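Local coordinates for D-alanyl-D-alanine carboxypeptidase (Penicillin binding protein) family protein (Francisella tularensis subsp. tularensis, PDB 6OSU) that probably removes the C-terminal D-alanine from cell wall peptide precursors, as a serine-type D-Ala-D-Ala carboxypeptidase of the peptidase S11 family, at residues Pro191-Val203 and Asn263-Met277. Residues are numbered along the deposited sequence; the frame is centred on the assembly and turned at random.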
loop_
_atom_site.group_PDB
_atom_site.type_symbol
_atom_site.label_atom_id
_atom_site.label_comp_id
_atom_site.label_asym_id
_atom_site.label_seq_id
_atom_site.Cartn_x
_atom_site.Cartn_y
_atom_site.Cartn_z
ATOM N N PRO A 191 0.861 9.399 6.555
ATOM C CA PRO A 191 -0.166 8.606 7.250
ATOM C C PRO A 191 -1.477 9.348 7.466
ATOM O O PRO A 191 -2.538 8.710 7.448
ATOM C CB PRO A 191 0.510 8.248 8.581
ATOM C CG PRO A 191 1.531 9.303 8.779
ATOM C CD PRO A 191 2.026 9.667 7.415
ATOM N N GLU A 192 -1.451 10.668 7.667
ATOM C CA GLU A 192 -2.699 11.403 7.856
ATOM C C GLU A 192 -3.495 11.478 6.559
ATOM O O GLU A 192 -4.698 11.186 6.539
ATOM C CB GLU A 192 -2.418 12.806 8.390
ATOM C CG GLU A 192 -3.589 13.759 8.188
ATOM C CD GLU A 192 -4.003 14.475 9.458
ATOM O OE1 GLU A 192 -3.115 14.820 10.269
ATOM O OE2 GLU A 192 -5.221 14.695 9.644
ATOM N N ALA A 193 -2.843 11.879 5.465
ATOM C CA ALA A 193 -3.532 11.932 4.180
ATOM C C ALA A 193 -4.043 10.563 3.763
ATOM O O ALA A 193 -5.089 10.462 3.114
ATOM C CB ALA A 193 -2.605 12.496 3.103
ATOM N N TYR A 194 -3.328 9.499 4.127
ATOM C CA TYR A 194 -3.771 8.165 3.751
ATOM C C TYR A 194 -5.061 7.759 4.453
ATOM O O TYR A 194 -5.792 6.910 3.931
ATOM C CB TYR A 194 -2.679 7.137 4.045
ATOM C CG TYR A 194 -3.144 5.729 3.782
ATOM C CD1 TYR A 194 -3.453 5.317 2.491
ATOM C CD2 TYR A 194 -3.305 4.821 4.820
ATOM C CE1 TYR A 194 -3.902 4.029 2.237
ATOM C CE2 TYR A 194 -3.747 3.529 4.577
ATOM C CZ TYR A 194 -4.043 3.140 3.285
ATOM O OH TYR A 194 -4.480 1.857 3.036
ATOM N N LYS A 195 -5.361 8.346 5.616
ATOM C CA LYS A 195 -6.605 8.027 6.306
ATOM C C LYS A 195 -7.837 8.377 5.481
ATOM O O LYS A 195 -8.909 7.814 5.723
ATOM C CB LYS A 195 -6.673 8.752 7.652
ATOM C CG LYS A 195 -5.624 8.309 8.662
ATOM C CD LYS A 195 -5.778 9.066 9.977
ATOM C CE LYS A 195 -4.581 8.846 10.889
ATOM N NZ LYS A 195 -4.114 10.125 11.498
ATOM N N VAL A 196 -7.709 9.285 4.509
ATOM C CA VAL A 196 -8.860 9.692 3.707
ATOM C C VAL A 196 -9.393 8.526 2.885
ATOM O O VAL A 196 -10.596 8.453 2.599
ATOM C CB VAL A 196 -8.488 10.887 2.806
ATOM C CG1 VAL A 196 -9.695 11.362 2.008
ATOM C CG2 VAL A 196 -7.921 12.023 3.634
ATOM N N TYR A 197 -8.523 7.588 2.505
ATOM C CA TYR A 197 -8.953 6.482 1.659
ATOM C C TYR A 197 -9.912 5.537 2.372
ATOM O O TYR A 197 -10.577 4.736 1.707
ATOM C CB TYR A 197 -7.739 5.714 1.144
ATOM C CG TYR A 197 -6.968 6.467 0.085
ATOM C CD1 TYR A 197 -7.476 6.604 -1.201
ATOM C CD2 TYR A 197 -5.741 7.051 0.370
ATOM C CE1 TYR A 197 -6.781 7.285 -2.178
ATOM C CE2 TYR A 197 -5.036 7.745 -0.603
ATOM C CZ TYR A 197 -5.565 7.859 -1.875
ATOM O OH TYR A 197 -4.879 8.540 -2.851
ATOM N N ASP A 198 -10.013 5.619 3.695
ATOM C CA ASP A 198 -10.945 4.791 4.446
ATOM C C ASP A 198 -12.336 5.412 4.554
ATOM O O ASP A 198 -13.231 4.787 5.131
ATOM C CB ASP A 198 -10.383 4.509 5.848
ATOM C CG ASP A 198 -11.082 3.349 6.540
ATOM O OD1 ASP A 198 -11.256 2.286 5.905
ATOM O OD2 ASP A 198 -11.454 3.494 7.725
ATOM N N ASP A 199 -12.540 6.613 4.007
ATOM C CA ASP A 199 -13.859 7.240 4.039
ATOM C C ASP A 199 -14.874 6.398 3.275
ATOM O O ASP A 199 -14.639 6.009 2.128
ATOM C CB ASP A 199 -13.800 8.648 3.443
ATOM C CG ASP A 199 -13.094 9.644 4.345
ATOM O OD1 ASP A 199 -12.562 9.230 5.398
ATOM O OD2 ASP A 199 -13.073 10.845 3.999
ATOM N N LYS A 200 -16.013 6.124 3.916
ATOM C CA LYS A 200 -17.035 5.292 3.288
ATOM C C LYS A 200 -17.732 6.018 2.145
ATOM O O LYS A 200 -18.202 5.375 1.199
ATOM C CB LYS A 200 -18.060 4.844 4.331
ATOM C CG LYS A 200 -17.461 4.142 5.544
ATOM C CD LYS A 200 -17.017 2.724 5.218
ATOM C CE LYS A 200 -15.529 2.538 5.482
ATOM N NZ LYS A 200 -15.144 2.989 6.851
ATOM N N GLY A 201 -17.810 7.341 2.207
ATOM C CA GLY A 201 -18.478 8.089 1.163
ATOM C C GLY A 201 -18.289 9.579 1.350
ATOM O O GLY A 201 -17.511 10.026 2.194
ATOM N N LEU A 202 -19.021 10.346 0.544
ATOM C CA LEU A 202 -18.930 11.801 0.548
ATOM C C LEU A 202 -20.329 12.398 0.530
ATOM O O LEU A 202 -21.090 12.179 -0.419
ATOM C CB LEU A 202 -18.115 12.306 -0.648
ATOM C CG LEU A 202 -18.108 13.821 -0.868
ATOM C CD1 LEU A 202 -17.506 14.548 0.327
ATOM C CD2 LEU A 202 -17.368 14.180 -2.145
ATOM N N VAL A 203 -20.664 13.147 1.576
ATOM C CA VAL A 203 -21.896 13.925 1.642
ATOM C C VAL A 203 -21.533 15.353 1.261
ATOM O O VAL A 203 -20.878 16.060 2.034
ATOM C CB VAL A 203 -22.534 13.860 3.035
ATOM C CG1 VAL A 203 -23.869 14.596 3.043
ATOM C CG2 VAL A 203 -22.704 12.413 3.475
ATOM N N ASN A 263 -17.805 5.535 -1.499
ATOM C CA ASN A 263 -16.523 5.043 -1.971
ATOM C C ASN A 263 -16.739 3.717 -2.684
ATOM O O ASN A 263 -17.341 2.793 -2.130
ATOM C CB ASN A 263 -15.557 4.875 -0.798
ATOM C CG ASN A 263 -14.126 4.610 -1.238
ATOM O OD1 ASN A 263 -13.877 4.054 -2.308
ATOM N ND2 ASN A 263 -13.175 5.009 -0.405
ATOM N N ARG A 264 -16.257 3.625 -3.919
ATOM C CA ARG A 264 -16.493 2.444 -4.735
ATOM C C ARG A 264 -15.475 1.343 -4.496
ATOM O O ARG A 264 -15.473 0.349 -5.227
ATOM C CB ARG A 264 -16.535 2.824 -6.217
ATOM C CG ARG A 264 -17.873 3.436 -6.602
ATOM C CD ARG A 264 -18.024 3.670 -8.091
ATOM N NE ARG A 264 -17.904 2.452 -8.880
ATOM C CZ ARG A 264 -17.969 2.436 -10.205
ATOM N NH1 ARG A 264 -17.855 1.294 -10.873
ATOM N NH2 ARG A 264 -18.140 3.573 -10.864
ATOM N N ASN A 265 -14.618 1.489 -3.489
ATOM C CA ASN A 265 -13.781 0.382 -3.037
ATOM C C ASN A 265 -14.632 -0.469 -2.103
ATOM O O ASN A 265 -14.753 -0.196 -0.907
ATOM C CB ASN A 265 -12.517 0.888 -2.356
ATOM C CG ASN A 265 -11.614 -0.240 -1.895
ATOM O OD1 ASN A 265 -11.813 -1.399 -2.258
ATOM N ND2 ASN A 265 -10.611 0.096 -1.090
ATOM N N ARG A 266 -15.233 -1.519 -2.670
ATOM C CA ARG A 266 -16.143 -2.366 -1.905
ATOM C C ARG A 266 -15.451 -3.017 -0.715
ATOM O O ARG A 266 -16.109 -3.363 0.273
ATOM C CB ARG A 266 -16.747 -3.436 -2.815
ATOM C CG ARG A 266 -17.694 -2.898 -3.876
ATOM C CD ARG A 266 -18.842 -2.157 -3.227
ATOM N NE ARG A 266 -19.417 -2.927 -2.127
ATOM C CZ ARG A 266 -20.279 -2.440 -1.240
ATOM N NH1 ARG A 266 -20.673 -1.175 -1.320
ATOM N NH2 ARG A 266 -20.743 -3.217 -0.272
ATOM N N LEU A 267 -14.127 -3.183 -0.785
ATOM C CA LEU A 267 -13.395 -3.859 0.281
ATOM C C LEU A 267 -13.551 -3.156 1.623
ATOM O O LEU A 267 -13.482 -3.808 2.671
ATOM C CB LEU A 267 -11.915 -3.960 -0.089
ATOM C CG LEU A 267 -11.407 -5.319 -0.567
ATOM C CD1 LEU A 267 -12.204 -5.802 -1.765
ATOM C CD2 LEU A 267 -9.928 -5.231 -0.906
ATOM N N LEU A 268 -13.756 -1.834 1.614
ATOM C CA LEU A 268 -13.941 -1.105 2.866
ATOM C C LEU A 268 -15.091 -1.683 3.678
ATOM O O LEU A 268 -15.016 -1.757 4.910
ATOM C CB LEU A 268 -14.195 0.377 2.587
ATOM C CG LEU A 268 -13.063 1.201 1.982
ATOM C CD1 LEU A 268 -13.499 2.654 1.871
ATOM C CD2 LEU A 268 -11.799 1.067 2.817
ATOM N N PHE A 269 -16.159 -2.103 3.005
ATOM C CA PHE A 269 -17.350 -2.600 3.678
ATOM C C PHE A 269 -17.302 -4.099 3.938
ATOM O O PHE A 269 -17.904 -4.570 4.912
ATOM C CB PHE A 269 -18.598 -2.271 2.849
ATOM C CG PHE A 269 -18.636 -0.855 2.341
ATOM C CD1 PHE A 269 -19.309 0.133 3.045
ATOM C CD2 PHE A 269 -17.998 -0.510 1.156
ATOM C CE1 PHE A 269 -19.342 1.437 2.579
ATOM C CE2 PHE A 269 -18.025 0.790 0.686
ATOM C CZ PHE A 269 -18.700 1.765 1.398
ATOM N N THR A 270 -16.601 -4.859 3.096
ATOM C CA THR A 270 -16.629 -6.316 3.153
ATOM C C THR A 270 -15.412 -6.924 3.840
ATOM O O THR A 270 -15.565 -7.855 4.637
ATOM C CB THR A 270 -16.754 -6.895 1.739
ATOM O OG1 THR A 270 -15.630 -6.491 0.946
ATOM C CG2 THR A 270 -18.035 -6.405 1.078
ATOM N N PHE A 271 -14.209 -6.429 3.561
ATOM C CA PHE A 271 -12.984 -7.038 4.068
ATOM C C PHE A 271 -12.622 -6.420 5.414
ATOM O O PHE A 271 -12.466 -5.199 5.521
ATOM C CB PHE A 271 -11.842 -6.862 3.068
ATOM C CG PHE A 271 -10.687 -7.800 3.292
ATOM C CD1 PHE A 271 -10.587 -8.980 2.571
ATOM C CD2 PHE A 271 -9.699 -7.497 4.217
ATOM C CE1 PHE A 271 -9.525 -9.840 2.770
ATOM C CE2 PHE A 271 -8.637 -8.355 4.424
ATOM C CZ PHE A 271 -8.547 -9.527 3.699
ATOM N N ASP A 272 -12.479 -7.266 6.432
ATOM C CA ASP A 272 -12.147 -6.789 7.768
ATOM C C ASP A 272 -10.717 -6.262 7.803
ATOM O O ASP A 272 -9.771 -6.976 7.453
ATOM C CB ASP A 272 -12.317 -7.909 8.790
ATOM C CG ASP A 272 -12.729 -7.395 10.155
ATOM O OD1 ASP A 272 -13.951 -7.312 10.411
ATOM O OD2 ASP A 272 -11.838 -7.066 10.970
ATOM N N GLY A 273 -10.560 -5.009 8.225
ATOM C CA GLY A 273 -9.249 -4.407 8.340
ATOM C C GLY A 273 -8.751 -3.690 7.103
ATOM O O GLY A 273 -7.624 -3.177 7.118
ATOM N N ALA A 274 -9.545 -3.636 6.038
ATOM C CA ALA A 274 -9.149 -2.926 4.830
ATOM C C ALA A 274 -9.371 -1.430 5.011
ATOM O O ALA A 274 -10.455 -0.998 5.420
ATOM C CB ALA A 274 -9.939 -3.439 3.628
ATOM N N ASP A 275 -8.344 -0.633 4.703
ATOM C CA ASP A 275 -8.451 0.817 4.810
ATOM C C ASP A 275 -8.041 1.539 3.532
ATOM O O ASP A 275 -7.902 2.767 3.550
ATOM C CB ASP A 275 -7.623 1.341 5.990
ATOM C CG ASP A 275 -6.221 0.757 6.032
ATOM O OD1 ASP A 275 -5.671 0.628 7.148
ATOM O OD2 ASP A 275 -5.674 0.417 4.964
ATOM N N GLY A 276 -7.853 0.819 2.426
ATOM C CA GLY A 276 -7.452 1.442 1.177
ATOM C C GLY A 276 -7.667 0.487 0.025
ATOM O O GLY A 276 -8.018 -0.679 0.214
ATOM N N MET A 277 -7.444 0.996 -1.185
ATOM C CA MET A 277 -6.961 2.357 -1.398
ATOM C C MET A 277 -7.739 3.055 -2.518
ATOM O O MET A 277 -8.424 4.045 -2.277
ATOM C CB MET A 277 -5.461 2.342 -1.723
ATOM C CG MET A 277 -4.797 3.709 -1.806
ATOM S SD MET A 277 -2.987 3.637 -1.979
ATOM C CE MET A 277 -2.539 5.331 -1.615
HETATM O O HOH W 1 -10.200 3.138 -0.360
#
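Asn-263 is bonded to segment 191-203 through both its backbone and its side chain. Asn-263 N donates to Lys-200 O at 2.7 Å. Asn-263 ND2 gives an N-H to Asp-199 O at 3.1 Å, and the acceptor lies close to the amide plane. Asn-263 CG stands anti to its own backbone N (chi1 -169°), which carries the amide to that carbonyl. OD1 of the same amide accepts from Asn-265 N and closes an Asx turn.

Tyr-194 OH donates to Asp-275 OD2 at 2.7 Å, meeting it from above the carboxylate plane. Asp-275 OD1 forms a salt bridge with Arg-299, so both carboxylate oxygens have partners.

Strand 274-282 edges the five-stranded sheet of the beta-lactamase-like fold of penicillin-binding proteins and carries Lys-278, predicted to bind substrate. Asp-275 and Gly-276 form a classic beta bulge opposite Ser-292.

A water donates to Tyr-197 O at 2.6 Å and to Met-277 O at 2.8 Å. It accepts from Asn-265 ND2.

Met-277 CG lies over the centre of the Tyr-197 ring, 3.9 Å from its centroid. Tyr-197 OH makes a weak hydrogen bond with Ser-71 OG. Lys-200 CD packs 3.7 Å from Phe-269 CE1.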